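PDB 3OT5: UDP-N-acetylglucosamine 2-epimerase from Listeria monocytogenes, which probably catalyses the interconversion of UDP-N-acetylglucosamine and UDP-N-acetylmannosamine by inverting the configuration at C2 of the sugar. Local coordinates for residues Ala204-Pro216 with Asp291-Tyr303. Sequence-based numbering, arbitrary orientation.
Sequences ALKTTVQKDYHHP and DAIDFHNFLRKSY
Asn297 ND2 is gripped by two main-chain carbonyls: it donates across the contact to Thr208 O at 3.0 Å and also to Ile293 O, one turn back in its own helix. At the other end of the amide, Asn297 OD1 accepts from Gln210 N at 2.7 Å, a bond lying in the carbonyl plane and nearly straight, with an N-H...O angle of 168°. Both amide hydrogens can therefore be used, and the flip of the group is fixed. CG lies anti to the carbonyl carbon of Asn297, which directs the amide at the turn where the chain leaves helix 200-208 at Val209.

The same residue supports an aromatic ring: Asn297 CB sits over the centre of the Tyr213 face, 3.4 Å from the centroid, and the amide lies almost parallel to the ring, 11° between planes. At the ring's edge Tyr213 OH meets Asp294 OD1 in the ring plane, at a separation so short that its exact geometry is doubtful. Next along, the edge of Phe298 points into the face of His215, with Phe298 CZ 3.4 Å from His215 CG and planes at 76°, an edge-to-face pair; Tyr213, His215 and Phe298 together form an aromatic cluster.

In the last turn of helix 200-208, Leu205 CD2 makes a CH-pi contact over one face of His296. Thr208 OG1 and His296 ND1 are hydrogen-bonded at 3.0 Å, and Glu315 takes NE2, so both ring nitrogens have partners and the ring's rotation is set.

Helix 292-301 packs beside strand 225-229 of the second parallel sheet, whereas helix 200-208 follows the last strand of the first. The chain after helix 200-208, leading from the first sheet to the second, thus packs on helix 292-301 of the second Rossmann-like domain, consistent with the two-domain GT-B-like architecture of UDP-N-acetylglucosamine 2-epimerases.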
ATOM      1  N   ALA A 204      -7.862   3.985   1.795  1.00 38.01           N
ATOM      2  CA  ALA A 204      -8.219   3.929   0.372  1.00 39.43           C
ATOM      3  C   ALA A 204      -9.306   2.891   0.057  1.00 40.01           C
ATOM      4  O   ALA A 204     -10.129   3.103  -0.813  1.00 42.17           O
ATOM      5  CB  ALA A 204      -6.992   3.648  -0.461  1.00 36.91           C
ATOM      6  N   LEU A 205      -9.298   1.778   0.771  1.00 40.99           N
ATOM      7  CA  LEU A 205     -10.277   0.708   0.556  1.00 42.41           C
ATOM      8  C   LEU A 205     -11.723   1.201   0.720  1.00 44.65           C
ATOM      9  O   LEU A 205     -12.644   0.677   0.081  1.00 45.10           O
ATOM     10  CB  LEU A 205     -10.008  -0.458   1.516  1.00 41.31           C
ATOM     11  CG  LEU A 205      -8.626  -1.142   1.407  1.00 42.17           C
ATOM     12  CD1 LEU A 205      -8.392  -2.158   2.553  1.00 40.77           C
ATOM     13  CD2 LEU A 205      -8.440  -1.814   0.054  1.00 41.44           C
ATOM     14  N   LYS A 206     -11.934   2.215   1.556  1.00 45.63           N
ATOM     15  CA  LYS A 206     -13.287   2.720   1.753  1.00 48.12           C
ATOM     16  C   LYS A 206     -13.815   3.297   0.440  1.00 48.54           C
ATOM     17  O   LYS A 206     -15.011   3.296   0.199  1.00 50.70           O
ATOM     18  CB  LYS A 206     -13.333   3.766   2.877  1.00 50.64           C
ATOM     19  CG  LYS A 206     -12.920   3.230   4.259  1.00 52.15           C
ATOM     20  CD  LYS A 206     -12.996   4.301   5.353  1.00 55.91           C
ATOM     21  CE  LYS A 206     -12.029   5.462   5.090  1.00 56.90           C
ATOM     22  NZ  LYS A 206     -12.035   6.461   6.189  1.00 57.25           N
ATOM     23  N   THR A 207     -12.916   3.745  -0.431  1.00 47.49           N
ATOM     24  CA  THR A 207     -13.327   4.324  -1.705  1.00 49.14           C
ATOM     25  C   THR A 207     -13.152   3.397  -2.908  1.00 48.61           C
ATOM     26  O   THR A 207     -13.965   3.403  -3.815  1.00 51.02           O
ATOM     27  CB  THR A 207     -12.536   5.624  -2.004  1.00 49.06           C
ATOM     28  OG1 THR A 207     -12.694   6.548  -0.927  1.00 49.22           O
ATOM     29  CG2 THR A 207     -13.021   6.266  -3.308  1.00 49.31           C
ATOM     30  N   THR A 208     -12.083   2.619  -2.931  1.00 47.76           N
ATOM     31  CA  THR A 208     -11.813   1.724  -4.076  1.00 47.20           C
ATOM     32  C   THR A 208     -12.751   0.519  -4.128  1.00 48.80           C
ATOM     33  O   THR A 208     -13.080   0.027  -5.215  1.00 50.19           O
ATOM     34  CB  THR A 208     -10.370   1.229  -4.040  1.00 45.96           C
ATOM     35  OG1 THR A 208     -10.158   0.525  -2.825  1.00 41.46           O
ATOM     36  CG2 THR A 208      -9.392   2.401  -4.117  1.00 41.86           C
ATOM     37  N   VAL A 209     -13.160   0.037  -2.955  1.00 49.17           N
ATOM     38  CA  VAL A 209     -14.089  -1.084  -2.857  1.00 50.57           C
ATOM     39  C   VAL A 209     -15.480  -0.547  -3.119  1.00 53.74           C
ATOM     40  O   VAL A 209     -15.982   0.297  -2.368  1.00 54.99           O
ATOM     41  CB  VAL A 209     -14.077  -1.737  -1.471  1.00 50.41           C
ATOM     42  CG1 VAL A 209     -15.140  -2.828  -1.403  1.00 50.82           C
ATOM     43  CG2 VAL A 209     -12.695  -2.296  -1.163  1.00 45.84           C
ATOM     44  N   GLN A 210     -16.099  -1.042  -4.185  1.00 55.20           N
ATOM     45  CA  GLN A 210     -17.412  -0.591  -4.591  1.00 57.77           C
ATOM     46  C   GLN A 210     -18.542  -1.282  -3.851  1.00 60.08           C
ATOM     47  O   GLN A 210     -18.433  -2.443  -3.470  1.00 57.90           O
ATOM     48  CB  GLN A 210     -17.600  -0.842  -6.082  1.00 59.07           C
ATOM     49  CG  GLN A 210     -16.587  -0.159  -6.986  1.00 58.63           C
ATOM     50  CD  GLN A 210     -16.896  -0.388  -8.459  1.00 62.41           C
ATOM     51  OE1 GLN A 210     -17.750  -1.206  -8.804  1.00 63.35           O
ATOM     52  NE2 GLN A 210     -16.215   0.344  -9.329  1.00 65.45           N
ATOM     53  N   LYS A 211     -19.638  -0.547  -3.683  1.00 63.72           N
ATOM     54  CA  LYS A 211     -20.852  -1.034  -3.031  1.00 67.50           C
ATOM     55  C   LYS A 211     -21.216  -2.411  -3.592  1.00 68.25           C
ATOM     56  O   LYS A 211     -21.310  -3.393  -2.855  1.00 68.86           O
ATOM     57  CB  LYS A 211     -21.986  -0.035  -3.298  1.00 71.12           C
ATOM     58  CG  LYS A 211     -23.335  -0.328  -2.658  1.00 76.40           C
ATOM     59  CD  LYS A 211     -24.384   0.639  -3.234  1.00 82.48           C
ATOM     60  CE  LYS A 211     -25.764   0.514  -2.595  1.00 87.21           C
ATOM     61  NZ  LYS A 211     -25.812   1.043  -1.199  1.00 89.61           N
ATOM     62  N   ASP A 212     -21.404  -2.472  -4.906  1.00 68.83           N
ATOM     63  CA  ASP A 212     -21.759  -3.707  -5.578  1.00 69.63           C
ATOM     64  C   ASP A 212     -20.891  -3.883  -6.825  1.00 67.66           C
ATOM     65  O   ASP A 212     -21.314  -3.588  -7.942  1.00 69.85           O
ATOM     66  CB  ASP A 212     -23.247  -3.695  -5.940  1.00 74.40           C
ATOM     67  CG  ASP A 212     -23.730  -5.030  -6.467  1.00 77.24           C
ATOM     68  OD1 ASP A 212     -22.888  -5.903  -6.790  1.00 79.58           O
ATOM     69  OD2 ASP A 212     -24.957  -5.207  -6.551  1.00 81.80           O
ATOM     70  N   TYR A 213     -19.674  -4.372  -6.614  1.00 64.64           N
ATOM     71  CA  TYR A 213     -18.718  -4.591  -7.696  1.00 62.95           C
ATOM     72  C   TYR A 213     -19.214  -5.630  -8.702  1.00 65.49           C
ATOM     73  O   TYR A 213     -19.892  -6.586  -8.352  1.00 66.22           O
ATOM     74  CB  TYR A 213     -17.352  -4.971  -7.124  1.00 59.05           C
ATOM     75  CG  TYR A 213     -16.281  -5.242  -8.153  1.00 55.20           C
ATOM     76  CD1 TYR A 213     -15.660  -4.198  -8.829  1.00 54.35           C
ATOM     77  CD2 TYR A 213     -15.851  -6.544  -8.410  1.00 53.01           C
ATOM     78  CE1 TYR A 213     -14.653  -4.446  -9.766  1.00 54.80           C
ATOM     79  CE2 TYR A 213     -14.838  -6.803  -9.335  1.00 51.78           C
ATOM     80  CZ  TYR A 213     -14.246  -5.757 -10.012  1.00 52.75           C
ATOM     81  OH  TYR A 213     -13.247  -6.012 -10.929  1.00 50.11           O
ATOM     82  N   HIS A 214     -18.797  -5.426  -9.945  1.00 67.11           N
ATOM     83  CA  HIS A 214     -19.202  -6.208 -11.108  1.00 69.75           C
ATOM     84  C   HIS A 214     -18.119  -7.057 -11.789  1.00 66.53           C
ATOM     85  O   HIS A 214     -17.188  -6.511 -12.366  1.00 65.81           O
ATOM     86  CB  HIS A 214     -19.676  -5.178 -12.143  1.00 73.79           C
ATOM     87  CG  HIS A 214     -18.679  -4.069 -12.362  1.00 77.99           C
ATOM     88  ND1 HIS A 214     -18.596  -2.970 -11.529  1.00 80.66           N
ATOM     89  CD2 HIS A 214     -17.692  -3.918 -13.280  1.00 81.15           C
ATOM     90  CE1 HIS A 214     -17.614  -2.183 -11.934  1.00 80.81           C
ATOM     91  NE2 HIS A 214     -17.049  -2.735 -12.995  1.00 82.74           N
ATOM     92  N   HIS A 215     -18.237  -8.380 -11.731  1.00 65.76           N
ATOM     93  CA  HIS A 215     -17.287  -9.255 -12.437  1.00 64.51           C
ATOM     94  C   HIS A 215     -17.851 -10.675 -12.532  1.00 65.07           C
ATOM     95  O   HIS A 215     -18.164 -11.277 -11.508  1.00 64.02           O
ATOM     96  CB  HIS A 215     -15.907  -9.300 -11.779  1.00 61.83           C
ATOM     97  CG  HIS A 215     -14.846  -9.885 -12.668  1.00 60.62           C
ATOM     98  ND1 HIS A 215     -14.799 -11.224 -12.995  1.00 66.05           N
ATOM     99  CD2 HIS A 215     -13.790  -9.311 -13.293  1.00 60.28           C
ATOM    100  CE1 HIS A 215     -13.768 -11.446 -13.791  1.00 63.26           C
ATOM    101  NE2 HIS A 215     -13.135 -10.303 -13.981  1.00 61.52           N
ATOM    102  N   PRO A 216     -17.952 -11.224 -13.766  1.00 66.70           N
ATOM    103  CA  PRO A 216     -18.508 -12.565 -14.034  1.00 67.64           C
ATOM    104  C   PRO A 216     -18.116 -13.643 -13.024  1.00 65.45           C
ATOM    105  O   PRO A 216     -18.986 -14.318 -12.468  1.00 66.88           O
ATOM    106  CB  PRO A 216     -17.934 -12.924 -15.421  1.00 68.47           C
ATOM    107  CG  PRO A 216     -16.923 -11.857 -15.740  1.00 67.99           C
ATOM    108  CD  PRO A 216     -17.356 -10.650 -14.984  1.00 67.29           C
ATOM    109  N   ASP A 291      -6.041  -4.440 -11.982  1.00 64.71           N
ATOM    110  CA  ASP A 291      -5.679  -3.127 -11.499  1.00 66.29           C
ATOM    111  C   ASP A 291      -5.739  -3.238  -9.981  1.00 64.18           C
ATOM    112  O   ASP A 291      -6.443  -4.106  -9.445  1.00 62.74           O
ATOM    113  CB  ASP A 291      -6.702  -2.098 -12.012  1.00 69.86           C
ATOM    114  CG  ASP A 291      -6.466  -0.684 -11.476  1.00 74.57           C
ATOM    115  OD1 ASP A 291      -5.604  -0.494 -10.595  1.00 77.75           O
ATOM    116  OD2 ASP A 291      -7.168   0.247 -11.938  1.00 82.31           O
ATOM    117  N   ALA A 292      -4.982  -2.398  -9.284  1.00 63.51           N
ATOM    118  CA  ALA A 292      -4.988  -2.414  -7.828  1.00 61.97           C
ATOM    119  C   ALA A 292      -6.428  -2.269  -7.324  1.00 61.45           C
ATOM    120  O   ALA A 292      -6.795  -2.846  -6.299  1.00 60.33           O
ATOM    121  CB  ALA A 292      -4.108  -1.292  -7.274  1.00 62.73           C
ATOM    122  N   ILE A 293      -7.236  -1.512  -8.068  1.00 61.88           N
ATOM    123  CA  ILE A 293      -8.638  -1.269  -7.715  1.00 61.87           C
ATOM    124  C   ILE A 293      -9.511  -2.505  -7.918  1.00 59.95           C
ATOM    125  O   ILE A 293     -10.264  -2.884  -7.021  1.00 59.45           O
ATOM    126  CB  ILE A 293      -9.187  -0.066  -8.485  1.00 64.56           C
ATOM    127  CG1 ILE A 293      -8.430   1.191  -8.044  1.00 65.45           C
ATOM    128  CG2 ILE A 293     -10.674   0.103  -8.228  1.00 66.64           C
ATOM    129  CD1 ILE A 293      -8.777   2.418  -8.801  1.00 66.32           C
ATOM    130  N   ASP A 294      -9.430  -3.127  -9.094  1.00 58.44           N
ATOM    131  CA  ASP A 294     -10.190  -4.353  -9.335  1.00 56.73           C
ATOM    132  C   ASP A 294      -9.776  -5.374  -8.306  1.00 53.00           C
ATOM    133  O   ASP A 294     -10.602  -6.127  -7.779  1.00 51.50           O
ATOM    134  CB  ASP A 294      -9.935  -4.904 -10.734  1.00 57.95           C
ATOM    135  CG  ASP A 294     -10.718  -4.176 -11.803  1.00 61.03           C
ATOM    136  OD1 ASP A 294     -11.961  -4.123 -11.692  1.00 61.18           O
ATOM    137  OD2 ASP A 294     -10.102  -3.722 -12.787  1.00 67.27           O
ATOM    138  N   PHE A 295      -8.483  -5.377  -8.006  1.00 50.89           N
ATOM    139  CA  PHE A 295      -7.930  -6.300  -7.042  1.00 48.65           C
ATOM    140  C   PHE A 295      -8.539  -6.102  -5.658  1.00 47.81           C
ATOM    141  O   PHE A 295      -8.869  -7.080  -4.987  1.00 46.87           O
ATOM    142  CB  PHE A 295      -6.409  -6.170  -6.977  1.00 49.05           C
ATOM    143  CG  PHE A 295      -5.769  -7.229  -6.147  1.00 49.12           C
ATOM    144  CD1 PHE A 295      -5.440  -8.451  -6.707  1.00 51.32           C
ATOM    145  CD2 PHE A 295      -5.526  -7.024  -4.805  1.00 50.95           C
ATOM    146  CE1 PHE A 295      -4.865  -9.440  -5.941  1.00 54.70           C
ATOM    147  CE2 PHE A 295      -4.956  -8.010  -4.032  1.00 51.12           C
ATOM    148  CZ  PHE A 295      -4.625  -9.219  -4.595  1.00 52.54           C
ATOM    149  N   HIS A 296      -8.682  -4.854  -5.211  1.00 48.08           N
ATOM    150  CA  HIS A 296      -9.292  -4.628  -3.902  1.00 47.66           C
ATOM    151  C   HIS A 296     -10.698  -5.229  -3.866  1.00 47.23           C
ATOM    152  O   HIS A 296     -11.114  -5.809  -2.859  1.00 45.41           O
ATOM    153  CB  HIS A 296      -9.365  -3.144  -3.504  1.00 49.01           C
ATOM    154  CG  HIS A 296      -8.029  -2.499  -3.290  1.00 50.02           C
ATOM    155  ND1 HIS A 296      -7.799  -1.162  -3.535  1.00 52.34           N
ATOM    156  CD2 HIS A 296      -6.837  -3.022  -2.911  1.00 49.68           C
ATOM    157  CE1 HIS A 296      -6.535  -0.879  -3.269  1.00 52.06           C
ATOM    158  NE2 HIS A 296      -5.928  -1.992  -2.895  1.00 47.96           N
ATOM    159  N   ASN A 297     -11.422  -5.080  -4.970  1.00 47.10           N
ATOM    160  CA  ASN A 297     -12.779  -5.609  -5.078  1.00 48.44           C
ATOM    161  C   ASN A 297     -12.831  -7.143  -5.082  1.00 47.98           C
ATOM    162  O   ASN A 297     -13.768  -7.734  -4.536  1.00 47.69           O
ATOM    163  CB  ASN A 297     -13.480  -4.962  -6.264  1.00 50.30           C
ATOM    164  CG  ASN A 297     -13.772  -3.477  -6.011  1.00 51.70           C
ATOM    165  OD1 ASN A 297     -14.756  -3.129  -5.346  1.00 49.46           O
ATOM    166  ND2 ASN A 297     -12.939  -2.608  -6.567  1.00 50.15           N
ATOM    167  N   PHE A 298     -11.823  -7.787  -5.668  1.00 47.19           N
ATOM    168  CA  PHE A 298     -11.744  -9.251  -5.642  1.00 48.23           C
ATOM    169  C   PHE A 298     -11.384  -9.681  -4.252  1.00 49.36           C
ATOM    170  O   PHE A 298     -11.941 -10.625  -3.697  1.00 49.63           O
ATOM    171  CB  PHE A 298     -10.699  -9.790  -6.623  1.00 47.27           C
ATOM    172  CG  PHE A 298     -11.243 -10.072  -7.983  1.00 48.12           C
ATOM    173  CD1 PHE A 298     -11.500 -11.384  -8.364  1.00 50.32           C
ATOM    174  CD2 PHE A 298     -11.537  -9.047  -8.861  1.00 49.66           C
ATOM    175  CE1 PHE A 298     -12.007 -11.675  -9.602  1.00 52.97           C
ATOM    176  CE2 PHE A 298     -12.051  -9.321 -10.114  1.00 53.40           C
ATOM    177  CZ  PHE A 298     -12.291 -10.643 -10.487  1.00 56.13           C
ATOM    178  N   LEU A 299     -10.447  -8.946  -3.689  1.00 51.10           N
ATOM    179  CA  LEU A 299      -9.949  -9.196  -2.363  1.00 51.88           C
ATOM    180  C   LEU A 299     -11.124  -9.213  -1.397  1.00 54.73           C
ATOM    181  O   LEU A 299     -11.248 -10.125  -0.573  1.00 55.77           O
ATOM    182  CB  LEU A 299      -8.945  -8.091  -2.012  1.00 51.74           C
ATOM    183  CG  LEU A 299      -7.904  -8.326  -0.938  1.00 51.62           C
ATOM    184  CD1 LEU A 299      -7.055  -9.546  -1.317  1.00 51.21           C
ATOM    185  CD2 LEU A 299      -7.047  -7.092  -0.784  1.00 49.15           C
ATOM    186  N   ARG A 300     -12.028  -8.245  -1.527  1.00 57.85           N
ATOM    187  CA  ARG A 300     -13.181  -8.169  -0.622  1.00 60.14           C
ATOM    188  C   ARG A 300     -14.013  -9.442  -0.542  1.00 61.31           C
ATOM    189  O   ARG A 300     -14.485  -9.804   0.543  1.00 63.25           O
ATOM    190  CB  ARG A 300     -14.100  -6.994  -0.972  1.00 62.71           C
ATOM    191  CG  ARG A 300     -15.341  -6.941  -0.076  1.00 67.01           C
ATOM    192  CD  ARG A 300     -16.132  -5.681  -0.233  1.00 71.77           C
ATOM    193  NE  ARG A 300     -17.304  -5.684   0.637  1.00 77.33           N
ATOM    194  CZ  ARG A 300     -17.303  -5.323   1.920  1.00 80.26           C
ATOM    195  NH1 ARG A 300     -18.436  -5.365   2.613  1.00 82.98           N
ATOM    196  NH2 ARG A 300     -16.183  -4.922   2.521  1.00 79.88           N
ATOM    197  N   LYS A 301     -14.208 -10.114  -1.678  1.00 61.20           N
ATOM    198  CA  LYS A 301     -15.011 -11.341  -1.711  1.00 61.10           C
ATOM    199  C   LYS A 301     -14.165 -12.606  -1.535  1.00 58.36           C
ATOM    200  O   LYS A 301     -14.683 -13.719  -1.558  1.00 59.40           O
ATOM    201  CB  LYS A 301     -15.808 -11.400  -3.024  1.00 63.60           C
ATOM    202  CG  LYS A 301     -16.782 -12.584  -3.148  1.00 67.05           C
ATOM    203  CD  LYS A 301     -17.785 -12.639  -1.985  1.00 73.05           C
ATOM    204  CE  LYS A 301     -18.769 -13.804  -2.132  1.00 75.19           C
ATOM    205  NZ  LYS A 301     -19.690 -13.898  -0.970  1.00 79.60           N
ATOM    206  N   SER A 302     -12.865 -12.433  -1.330  1.00 54.56           N
ATOM    207  CA  SER A 302     -11.956 -13.561  -1.163  1.00 51.89           C
ATOM    208  C   SER A 302     -12.045 -14.195   0.229  1.00 51.95           C
ATOM    209  O   SER A 302     -12.314 -13.516   1.223  1.00 51.68           O
ATOM    210  CB  SER A 302     -10.524 -13.113  -1.440  1.00 50.20           C
ATOM    211  OG  SER A 302     -10.419 -12.585  -2.752  1.00 48.41           O
ATOM    212  N   TYR A 303     -11.834 -15.504   0.278  1.00 50.21           N
ATOM    213  CA  TYR A 303     -11.857 -16.248   1.521  1.00 50.35           C
ATOM    214  C   TYR A 303     -10.439 -16.224   2.073  1.00 48.50           C
ATOM    215  O   TYR A 303     -10.233 -16.158   3.280  1.00 49.40           O
ATOM    216  CB  TYR A 303     -12.327 -17.684   1.276  1.00 51.86           C
ATOM    217  CG  TYR A 303     -12.520 -18.524   2.516  1.00 52.47           C
ATOM    218  CD1 TYR A 303     -13.703 -18.461   3.246  1.00 54.08           C
ATOM    219  CD2 TYR A 303     -11.539 -19.421   2.937  1.00 55.71           C
ATOM    220  CE1 TYR A 303     -13.897 -19.251   4.387  1.00 53.28           C
ATOM    221  CE2 TYR A 303     -11.724 -20.219   4.074  1.00 54.53           C
ATOM    222  CZ  TYR A 303     -12.903 -20.122   4.796  1.00 54.87           C
ATOM    223  OH  TYR A 303     -13.086 -20.907   5.919  1.00 61.49           O
TER
HETATM  224  O   HOH W   1     -14.410  -3.214 -13.730  1.00 65.72           O